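Local coordinates for putative sugar binding protein (Geobacillus stearothermophilus, PDB 6GUQ), which binds a sugar, here beta-D-glucopyranose, in a periplasmic-binding-protein fold and probably serves as a carbohydrate receptor of the solute-binding protein 2 family, at residues I195-A200 with S221-I226; F246-E251 with A262-Q267; V266-E271 with N294-V299. All coordinates share one frame; numbering follows the deposited sequence.

Interaction 1: residues I195-A200 with S221-I226; sequences ITRVQA and SALDAI. With BGC (beta-D-glucopyranose), chain B.
L223 reaches across to I195 and R197, and its two methyl groups meet very different surfaces. CD1 of L223 comes within 3.3 Å of the backbone oxygen I195 O, whereas its CD2 sits over one face of the R197 guanidinium, offset toward the rim and 3.3 Å from R197 NH1. The leucine leaves its backbone with CG beside N (chi1 -61°), a turn that carries both methyls to the opposing segment. I226 CG2 approaches the same guanidinium, 4.0 Å from R197 NE, as a van der Waals contact. The charge of the arginine is answered outside the contact, by salt bridges to D43 and E251.

At the sugar end, I195 CG2 lies 3.7 Å from S221 OG and also packs against C6 of the glucose. Next to it the A222 amide donates to the ring oxygen, N to O5 2.9 Å; A222 is also seen contacting galactose in this protein. Further out, A200 CB rests on the backbone oxygen of D224, whose carboxylate does the positioning. Its OD2 accepts both S221 N and S221 OG from the same face, above the carboxylate plane, the hydroxyl OG at only 2.6 Å from OD2. D224 OD1 takes a hydrogen bond from S193 and another from a water that also donates to T196 O. T196 in turn N-caps helix 197-210, its OG1 accepting Q199 N at 3.0 Å.

The two segments are thus the N-terminal turns of helices 197-210 and 224-234, with their preceding loops, at the cleft of a type I periplasmic binding protein. The direct touches are van der Waals contacts, mostly methyl groups against backbone oxygens and polar side-chain atoms. The polar link across runs through that one water, while the D224 carboxylate braces its own loop; its grip on S221 is likely to keep the neighbouring A222 N-H directed at the sugar.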
loop_
_atom_site.group_PDB
_atom_site.type_symbol
_atom_site.label_atom_id
_atom_site.label_comp_id
_atom_site.label_asym_id
_atom_site.label_seq_id
_atom_site.Cartn_x
_atom_site.Cartn_y
_atom_site.Cartn_z
ATOM N N ILE A 195 6.055 2.811 -7.805
ATOM C CA ILE A 195 5.120 1.681 -7.861
ATOM C C ILE A 195 4.964 1.051 -9.254
ATOM O O ILE A 195 3.865 0.634 -9.638
ATOM C CB ILE A 195 3.743 2.064 -7.249
ATOM C CG1 ILE A 195 2.988 3.134 -8.041
ATOM C CG2 ILE A 195 3.898 2.513 -5.781
ATOM C CD1 ILE A 195 1.510 3.006 -7.910
ATOM N N THR A 196 6.066 0.883 -9.987
ATOM C CA THR A 196 6.082 0.022 -11.169
ATOM C C THR A 196 7.039 -1.154 -10.974
ATOM O O THR A 196 7.952 -1.099 -10.149
ATOM C CB THR A 196 6.472 0.800 -12.424
ATOM O OG1 THR A 196 7.840 1.202 -12.325
ATOM C CG2 THR A 196 5.574 2.030 -12.583
ATOM N N ARG A 197 6.774 -2.250 -11.690
ATOM C CA ARG A 197 7.723 -3.364 -11.726
ATOM C C ARG A 197 9.056 -2.905 -12.299
ATOM O O ARG A 197 10.126 -3.181 -11.737
ATOM C CB ARG A 197 7.174 -4.520 -12.571
ATOM C CG ARG A 197 5.840 -5.085 -12.115
ATOM C CD ARG A 197 5.134 -5.835 -13.262
ATOM N NE ARG A 197 4.535 -7.098 -12.816
ATOM C CZ ARG A 197 3.259 -7.251 -12.457
ATOM N NH1 ARG A 197 2.415 -6.213 -12.495
ATOM N NH2 ARG A 197 2.823 -8.450 -12.063
ATOM N N VAL A 198 8.999 -2.166 -13.408
ATOM C CA VAL A 198 10.202 -1.820 -14.161
ATOM C C VAL A 198 11.143 -0.975 -13.310
ATOM O O VAL A 198 12.352 -1.231 -13.264
ATOM C CB VAL A 198 9.810 -1.106 -15.471
ATOM C CG1 VAL A 198 10.982 -0.377 -16.061
ATOM C CG2 VAL A 198 9.197 -2.097 -16.464
ATOM N N GLN A 199 10.614 0.036 -12.609
ATOM C CA GLN A 199 11.502 0.890 -11.829
ATOM C C GLN A 199 11.959 0.237 -10.535
ATOM O O GLN A 199 12.982 0.645 -9.983
ATOM C CB GLN A 199 10.842 2.225 -11.523
ATOM C CG GLN A 199 10.918 3.185 -12.672
ATOM C CD GLN A 199 10.115 4.427 -12.417
ATOM O OE1 GLN A 199 8.959 4.534 -12.840
ATOM N NE2 GLN A 199 10.706 5.370 -11.695
ATOM N N ALA A 200 11.242 -0.766 -10.038
ATOM C CA ALA A 200 11.789 -1.528 -8.920
ATOM C C ALA A 200 12.985 -2.348 -9.381
ATOM O O ALA A 200 14.026 -2.378 -8.718
ATOM C CB ALA A 200 10.714 -2.422 -8.299
ATOM N N SER A 221 5.706 -1.744 -1.323
ATOM C CA SER A 221 4.454 -1.660 -2.070
ATOM C C SER A 221 4.291 -2.899 -2.952
ATOM O O SER A 221 5.192 -3.735 -3.067
ATOM C CB SER A 221 4.388 -0.363 -2.891
ATOM O OG SER A 221 5.375 -0.334 -3.915
ATOM N N ALA A 222 3.133 -3.002 -3.615
ATOM C CA ALA A 222 2.682 -4.294 -4.141
ATOM C C ALA A 222 3.594 -4.877 -5.227
ATOM O O ALA A 222 3.659 -6.105 -5.383
ATOM C CB ALA A 222 1.254 -4.164 -4.673
ATOM N N LEU A 223 4.281 -4.042 -6.003
ATOM C CA LEU A 223 5.068 -4.529 -7.132
ATOM C C LEU A 223 6.579 -4.516 -6.883
ATOM O O LEU A 223 7.357 -4.769 -7.818
ATOM C CB LEU A 223 4.751 -3.695 -8.372
ATOM C CG LEU A 223 3.302 -3.702 -8.863
ATOM C CD1 LEU A 223 3.050 -2.577 -9.881
ATOM C CD2 LEU A 223 2.977 -5.063 -9.456
ATOM N N ASP A 224 7.017 -4.241 -5.654
ATOM C CA ASP A 224 8.437 -3.989 -5.420
ATOM C C ASP A 224 9.241 -5.280 -5.363
ATOM O O ASP A 224 10.300 -5.385 -5.993
ATOM C CB ASP A 224 8.623 -3.187 -4.134
ATOM C CG ASP A 224 8.184 -1.740 -4.291
ATOM O OD1 ASP A 224 8.211 -1.212 -5.437
ATOM O OD2 ASP A 224 7.792 -1.138 -3.270
ATOM N N ALA A 225 8.757 -6.277 -4.613
ATOM C CA ALA A 225 9.482 -7.538 -4.512
ATOM C C ALA A 225 9.519 -8.281 -5.841
ATOM O O ALA A 225 10.429 -9.086 -6.062
ATOM C CB ALA A 225 8.867 -8.426 -3.427
ATOM N N ILE A 226 8.552 -8.021 -6.723
ATOM C CA ILE A 226 8.532 -8.649 -8.041
ATOM C C ILE A 226 9.677 -8.106 -8.896
ATOM O O ILE A 226 10.415 -8.869 -9.540
ATOM C CB ILE A 226 7.149 -8.432 -8.691
ATOM C CG1 ILE A 226 6.140 -9.434 -8.124
ATOM C CG2 ILE A 226 7.205 -8.539 -10.197
ATOM C CD1 ILE A 226 4.720 -8.903 -8.021
HETATM C C2 BGC B . -0.257 -0.045 -1.362
HETATM C C3 BGC B . -0.923 0.888 -2.315
HETATM C C4 BGC B . -0.021 1.119 -3.487
HETATM C C5 BGC B . 0.294 -0.174 -4.205
HETATM C C6 BGC B . 1.281 0.143 -5.289
HETATM C C1 BGC B . 0.171 -1.345 -2.021
HETATM O O1 BGC B . 1.013 -2.002 -1.179
HETATM O O2 BGC B . -1.094 -0.400 -0.242
HETATM O O3 BGC B . -1.033 2.181 -1.684
HETATM O O4 BGC B . -0.602 1.992 -4.454
HETATM O O5 BGC B . 0.914 -1.132 -3.294
HETATM O O6 BGC B . 1.422 -0.987 -6.094
HETATM O O HOH W 1 6.719 -1.193 -7.599
#

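Interaction 2: residues F246-E251 with A262-Q267. With BGC (beta-D-glucopyranose), chain B.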
loop_
_atom_site.group_PDB
_atom_site.type_symbol
_atom_site.label_atom_id
_atom_site.label_comp_id
_atom_site.label_asym_id
_atom_site.label_seq_id
_atom_site.Cartn_x
_atom_site.Cartn_y
_atom_site.Cartn_z
ATOM N N PHE A 246 5.588 -6.826 -0.135
ATOM C CA PHE A 246 4.230 -6.529 0.304
ATOM C C PHE A 246 3.216 -7.199 -0.613
ATOM O O PHE A 246 3.478 -7.435 -1.800
ATOM C CB PHE A 246 3.964 -5.013 0.329
ATOM C CG PHE A 246 3.903 -4.427 1.713
ATOM C CD1 PHE A 246 5.067 -4.228 2.447
ATOM C CD2 PHE A 246 2.675 -4.065 2.282
ATOM C CE1 PHE A 246 5.018 -3.682 3.733
ATOM C CE2 PHE A 246 2.609 -3.518 3.572
ATOM C CZ PHE A 246 3.773 -3.331 4.302
ATOM N N ASP A 247 2.062 -7.521 -0.033
ATOM C CA ASP A 247 0.872 -7.970 -0.751
ATOM C C ASP A 247 1.036 -9.345 -1.393
ATOM O O ASP A 247 2.102 -9.968 -1.299
ATOM C CB ASP A 247 0.469 -6.919 -1.786
ATOM C CG ASP A 247 0.147 -5.576 -1.131
ATOM O OD1 ASP A 247 -0.776 -5.546 -0.259
ATOM O OD2 ASP A 247 0.822 -4.567 -1.465
ATOM N N THR A 248 -0.031 -9.822 -2.043
ATOM C CA THR A 248 -0.146 -11.208 -2.476
ATOM C C THR A 248 -0.595 -11.315 -3.932
ATOM O O THR A 248 -1.295 -12.263 -4.299
ATOM C CB THR A 248 -1.111 -11.968 -1.571
ATOM O OG1 THR A 248 -2.358 -11.260 -1.519
ATOM C CG2 THR A 248 -0.542 -12.113 -0.138
ATOM N N LEU A 249 -0.215 -10.350 -4.776
ATOM C CA LEU A 249 -0.439 -10.436 -6.215
ATOM C C LEU A 249 0.069 -11.774 -6.739
ATOM O O LEU A 249 1.010 -12.337 -6.165
ATOM C CB LEU A 249 0.269 -9.289 -6.937
ATOM C CG LEU A 249 -0.209 -7.874 -6.646
ATOM C CD1 LEU A 249 0.542 -6.863 -7.502
ATOM C CD2 LEU A 249 -1.702 -7.804 -6.901
ATOM N N PRO A 250 -0.506 -12.299 -7.832
ATOM C CA PRO A 250 -0.138 -13.663 -8.285
ATOM C C PRO A 250 1.357 -13.924 -8.409
ATOM O O PRO A 250 1.852 -14.965 -7.940
ATOM C CB PRO A 250 -0.841 -13.762 -9.647
ATOM C CG PRO A 250 -2.030 -12.879 -9.509
ATOM C CD PRO A 250 -1.592 -11.719 -8.643
ATOM N N GLU A 251 2.098 -13.002 -9.027
ATOM C CA GLU A 251 3.510 -13.267 -9.271
ATOM C C GLU A 251 4.321 -13.281 -7.986
ATOM O O GLU A 251 5.386 -13.910 -7.943
ATOM C CB GLU A 251 4.071 -12.239 -10.238
ATOM C CG GLU A 251 4.789 -12.931 -11.360
ATOM C CD GLU A 251 5.446 -11.964 -12.294
ATOM O OE1 GLU A 251 6.578 -12.268 -12.767
ATOM O OE2 GLU A 251 4.820 -10.895 -12.534
ATOM N N ALA A 262 11.048 -14.687 0.101
ATOM C CA ALA A 262 10.970 -15.470 1.328
ATOM C C ALA A 262 9.743 -15.168 2.177
ATOM O O ALA A 262 9.309 -16.031 2.950
ATOM C CB ALA A 262 12.221 -15.242 2.175
ATOM N N ALA A 263 9.180 -13.968 2.064
ATOM C CA ALA A 263 8.037 -13.587 2.878
ATOM C C ALA A 263 7.372 -12.375 2.255
ATOM O O ALA A 263 7.979 -11.643 1.466
ATOM C CB ALA A 263 8.440 -13.280 4.326
ATOM N N THR A 264 6.114 -12.161 2.637
ATOM C CA THR A 264 5.400 -10.996 2.144
ATOM C C THR A 264 4.306 -10.596 3.134
ATOM O O THR A 264 3.655 -11.445 3.756
ATOM C CB THR A 264 4.847 -11.247 0.726
ATOM O OG1 THR A 264 4.255 -10.046 0.206
ATOM C CG2 THR A 264 3.846 -12.399 0.696
ATOM N N VAL A 265 4.161 -9.285 3.301
ATOM C CA VAL A 265 3.177 -8.693 4.199
ATOM C C VAL A 265 1.810 -8.739 3.530
ATOM O O VAL A 265 1.593 -8.095 2.500
ATOM C CB VAL A 265 3.565 -7.253 4.555
ATOM C CG1 VAL A 265 2.511 -6.626 5.449
ATOM C CG2 VAL A 265 4.924 -7.226 5.202
ATOM N N VAL A 266 0.883 -9.484 4.126
ATOM C CA VAL A 266 -0.476 -9.600 3.601
ATOM C C VAL A 266 -1.246 -8.299 3.801
ATOM O O VAL A 266 -1.127 -7.649 4.845
ATOM C CB VAL A 266 -1.193 -10.768 4.297
ATOM C CG1 VAL A 266 -2.695 -10.615 4.186
ATOM C CG2 VAL A 266 -0.718 -12.094 3.738
ATOM N N GLN A 267 -2.045 -7.913 2.803
ATOM C CA GLN A 267 -3.097 -6.909 2.975
ATOM C C GLN A 267 -4.412 -7.473 2.468
ATOM O O GLN A 267 -4.469 -8.547 1.861
ATOM C CB GLN A 267 -2.807 -5.600 2.241
ATOM C CG GLN A 267 -1.572 -4.884 2.700
ATOM C CD GLN A 267 -1.525 -3.443 2.241
ATOM O OE1 GLN A 267 -1.903 -2.536 2.985
ATOM N NE2 GLN A 267 -1.067 -3.220 1.005
HETATM C C2 BGC B . -0.257 -0.045 -1.362
HETATM C C3 BGC B . -0.923 0.888 -2.315
HETATM C C4 BGC B . -0.021 1.119 -3.487
HETATM C C5 BGC B . 0.294 -0.174 -4.205
HETATM C C6 BGC B . 1.281 0.143 -5.289
HETATM C C1 BGC B . 0.171 -1.345 -2.021
HETATM O O1 BGC B . 1.013 -2.002 -1.179
HETATM O O2 BGC B . -1.094 -0.400 -0.242
HETATM O O3 BGC B . -1.033 2.181 -1.684
HETATM O O4 BGC B . -0.602 1.992 -4.454
HETATM O O5 BGC B . 0.914 -1.132 -3.294
HETATM O O6 BGC B . 1.422 -0.987 -6.094
HETATM O O HOH W 2 -2.403 -8.377 -0.355
#
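CG lies beside the backbone N in both D247 and Q267 (chi1 -60° and -62°), and with the glutamine chain extended beyond CG the carboxylate and amide converge under the sugar. Q267 NE2 donates to D247 OD1 at 2.7 Å, using the syn lone pair of that oxygen and keeping it close to the amide plane. The same nitrogen also donates to glucose O2, nearly straight, with NE2 to O2 3.1 Å, while D247 OD2 receives the anomeric hydroxyl, O1 to OD2 2.6 Å. T133 binds Q267 OE1 on the other side of the amide, which fixes its rotation.

These two binding residues sit at the ends of neighbouring parallel strands in the beta-alpha-beta unit formed by strand 242-246, helix 250-258 and strand 263-266. Where the strands pair, D247 N donates to V265 O, 2.6 Å apart. T264 OG1 donates to D247 O at 2.6 Å, in the carbonyl plane and on a lone pair, so the backbone of the ligand-binding aspartate is held on both sides of its CA. On the sheet face carrying F246 and V265, V265 CB stands over the middle of the F246 ring, 3.7 Å from its centroid, a CH-pi contact. Q267 NE2 meets the edge of that ring, its amide nearly perpendicular to it. A water donates to D247 OD1 and accepts from T248 OG1 and Q267 N.

Interaction 3: residues V266-E271 with N294-V299; sequences VQEPYE and NTETKV. With BGC (beta-D-glucopyranose), chain B.
V266 N donates to K298 O at 2.7 Å, almost straight along the C=O axis, where the end of strand 263-266 runs antiparallel to the broken strand 292-300. In the mixed sheet of this periplasmic-binding fold, strand 292-300 lies between strands 129-131 and 263-266, and segment 266-271 turns from the sheet into helix 269-284. The oxygen of V266 looks back at T297: OG1, anti to its own backbone nitrogen (chi1 -162°), donates to V266 O at 3.0 Å, and T297 CA makes a CA-H...O contact with the same oxygen. A valine in place of T297 would probably leave V266 O without its hydroxyl donor and the side chain here less firmly held to it.

Where segment 266-271 leaves its strand, the methylenes of two glutamates meet, E268 CG to E296 CG 3.5 Å, while their carboxylates stay apart, E268 OE1 to E296 OE2 5.2 Å. Beside T295, a water accepts from E268 N and donates to E296 O, also bonding T295 OG1. K298 meets V266 through its aliphatic part, CG to CB 4.0 Å, and its NZ donates at 2.7 Å to a second water, which donates in turn to E268 OE1.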
loop_
_atom_site.group_PDB
_atom_site.type_symbol
_atom_site.label_atom_id
_atom_site.label_comp_id
_atom_site.label_asym_id
_atom_site.label_seq_id
_atom_site.Cartn_x
_atom_site.Cartn_y
_atom_site.Cartn_z
ATOM N N VAL A 266 0.883 -9.484 4.126
ATOM C CA VAL A 266 -0.476 -9.600 3.601
ATOM C C VAL A 266 -1.246 -8.299 3.801
ATOM O O VAL A 266 -1.127 -7.649 4.845
ATOM C CB VAL A 266 -1.193 -10.768 4.297
ATOM C CG1 VAL A 266 -2.695 -10.615 4.186
ATOM C CG2 VAL A 266 -0.718 -12.094 3.738
ATOM N N GLN A 267 -2.045 -7.913 2.803
ATOM C CA GLN A 267 -3.097 -6.909 2.975
ATOM C C GLN A 267 -4.412 -7.473 2.468
ATOM O O GLN A 267 -4.469 -8.547 1.861
ATOM C CB GLN A 267 -2.807 -5.600 2.241
ATOM C CG GLN A 267 -1.572 -4.884 2.700
ATOM C CD GLN A 267 -1.525 -3.443 2.241
ATOM O OE1 GLN A 267 -1.903 -2.536 2.985
ATOM N NE2 GLN A 267 -1.067 -3.220 1.005
ATOM N N GLU A 268 -5.485 -6.721 2.714
ATOM C CA GLU A 268 -6.840 -7.121 2.344
ATOM C C GLU A 268 -7.451 -6.062 1.431
ATOM O O GLU A 268 -8.341 -5.307 1.847
ATOM C CB GLU A 268 -7.696 -7.346 3.588
ATOM C CG GLU A 268 -7.294 -8.562 4.412
ATOM C CD GLU A 268 -7.356 -9.861 3.610
ATOM O OE1 GLU A 268 -6.500 -10.760 3.832
ATOM O OE2 GLU A 268 -8.268 -9.979 2.758
ATOM N N PRO A 269 -6.998 -5.981 0.174
ATOM C CA PRO A 269 -7.522 -4.922 -0.708
ATOM C C PRO A 269 -8.989 -5.103 -1.067
ATOM O O PRO A 269 -9.714 -4.107 -1.176
ATOM C CB PRO A 269 -6.604 -5.007 -1.937
ATOM C CG PRO A 269 -6.071 -6.394 -1.917
ATOM C CD PRO A 269 -5.943 -6.777 -0.476
ATOM N N TYR A 270 -9.458 -6.341 -1.243
ATOM C CA TYR A 270 -10.874 -6.554 -1.513
ATOM C C TYR A 270 -11.722 -6.137 -0.314
ATOM O O TYR A 270 -12.689 -5.370 -0.454
ATOM C CB TYR A 270 -11.139 -8.021 -1.881
ATOM C CG TYR A 270 -12.605 -8.346 -2.169
ATOM C CD1 TYR A 270 -13.517 -8.559 -1.128
ATOM C CD2 TYR A 270 -13.078 -8.443 -3.477
ATOM C CE1 TYR A 270 -14.858 -8.849 -1.383
ATOM C CE2 TYR A 270 -14.418 -8.734 -3.745
ATOM C CZ TYR A 270 -15.299 -8.933 -2.691
ATOM O OH TYR A 270 -16.615 -9.229 -2.948
ATOM N N GLU A 271 -11.377 -6.631 0.879
ATOM C CA GLU A 271 -12.193 -6.318 2.044
ATOM C C GLU A 271 -12.123 -4.839 2.393
ATOM O O GLU A 271 -13.106 -4.278 2.882
ATOM C CB GLU A 271 -11.787 -7.189 3.249
ATOM C CG GLU A 271 -11.911 -8.703 2.985
ATOM C CD GLU A 271 -13.355 -9.229 2.949
ATOM O OE1 GLU A 271 -13.539 -10.395 2.518
ATOM O OE2 GLU A 271 -14.303 -8.490 3.341
ATOM N N ASN A 294 -8.942 -0.924 10.955
ATOM C CA ASN A 294 -7.704 -1.495 10.439
ATOM C C ASN A 294 -7.969 -2.916 9.956
ATOM O O ASN A 294 -8.166 -3.828 10.768
ATOM C CB ASN A 294 -6.629 -1.467 11.515
ATOM C CG ASN A 294 -5.960 -0.117 11.626
ATOM O OD1 ASN A 294 -5.752 0.588 10.621
ATOM N ND2 ASN A 294 -5.608 0.257 12.852
ATOM N N THR A 295 -7.985 -3.103 8.634
ATOM C CA THR A 295 -8.051 -4.442 8.075
ATOM C C THR A 295 -6.787 -5.219 8.446
ATOM O O THR A 295 -5.776 -4.651 8.868
ATOM C CB THR A 295 -8.231 -4.393 6.562
ATOM O OG1 THR A 295 -7.174 -3.625 5.987
ATOM C CG2 THR A 295 -9.572 -3.732 6.213
ATOM N N GLU A 296 -6.867 -6.538 8.314
ATOM C CA GLU A 296 -5.883 -7.415 8.934
ATOM C C GLU A 296 -4.575 -7.408 8.130
ATOM O O GLU A 296 -4.557 -7.202 6.911
ATOM C CB GLU A 296 -6.448 -8.833 9.077
ATOM C CG GLU A 296 -7.214 -9.332 7.827
ATOM C CD GLU A 296 -8.754 -9.362 7.967
ATOM O OE1 GLU A 296 -9.416 -8.296 7.826
ATOM O OE2 GLU A 296 -9.307 -10.473 8.178
ATOM N N THR A 297 -3.470 -7.596 8.843
ATOM C CA THR A 297 -2.141 -7.645 8.254
ATOM C C THR A 297 -1.298 -8.665 9.009
ATOM O O THR A 297 -1.407 -8.793 10.233
ATOM C CB THR A 297 -1.482 -6.260 8.279
ATOM O OG1 THR A 297 -0.411 -6.253 7.349
ATOM C CG2 THR A 297 -0.941 -5.900 9.663
ATOM N N LYS A 298 -0.486 -9.409 8.264
ATOM C CA LYS A 298 0.369 -10.461 8.805
ATOM C C LYS A 298 1.428 -10.785 7.755
ATOM O O LYS A 298 1.269 -10.466 6.574
ATOM C CB LYS A 298 -0.435 -11.720 9.165
ATOM C CG LYS A 298 -1.427 -12.128 8.071
ATOM C CD LYS A 298 -1.870 -13.585 8.185
ATOM C CE LYS A 298 -2.893 -13.952 7.101
ATOM N NZ LYS A 298 -4.222 -13.274 7.285
ATOM N N VAL A 299 2.508 -11.430 8.198
ATOM C CA VAL A 299 3.582 -11.867 7.312
ATOM C C VAL A 299 3.396 -13.344 7.008
ATOM O O VAL A 299 3.327 -14.166 7.927
ATOM C CB VAL A 299 4.959 -11.625 7.942
ATOM C CG1 VAL A 299 6.013 -12.241 7.072
ATOM C CG2 VAL A 299 5.201 -10.123 8.153
HETATM C C2 BGC B . -0.257 -0.045 -1.362
HETATM C C3 BGC B . -0.923 0.888 -2.315
HETATM C C4 BGC B . -0.021 1.119 -3.487
HETATM C C5 BGC B . 0.294 -0.174 -4.205
HETATM C C6 BGC B . 1.281 0.143 -5.289
HETATM C C1 BGC B . 0.171 -1.345 -2.021
HETATM O O1 BGC B . 1.013 -2.002 -1.179
HETATM O O2 BGC B . -1.094 -0.400 -0.242
HETATM O O3 BGC B . -1.033 2.181 -1.684
HETATM O O4 BGC B . -0.602 1.992 -4.454
HETATM O O5 BGC B . 0.914 -1.132 -3.294
HETATM O O6 BGC B . 1.422 -0.987 -6.094
HETATM O O HOH W 3 -4.963 -4.748 5.127
HETATM O O HOH W 4 -4.714 -10.721 6.512
#

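How the interactions relate
Along the chain, interaction 1 comes first and closes the 20-residue excursion through helix 197-210 and strand 216-219. Interaction 2 follows in series, bringing together the ends of the connection through helix 250-258. Interaction 3 begins where interaction 2 finishes, sharing V266 and Q267, and closes the longer path through helix 269-284 onto the antiparallel strand 292-300. None nests within or crosses another. Interactions 1 and 2 meet through the R197-E251 salt bridge and the packing of L223 on L249; strands 263-266 and 292-300 join interactions 2 and 3 in one sheet. Interactions 1 and 3 do not touch, yet all three reach the bound glucose.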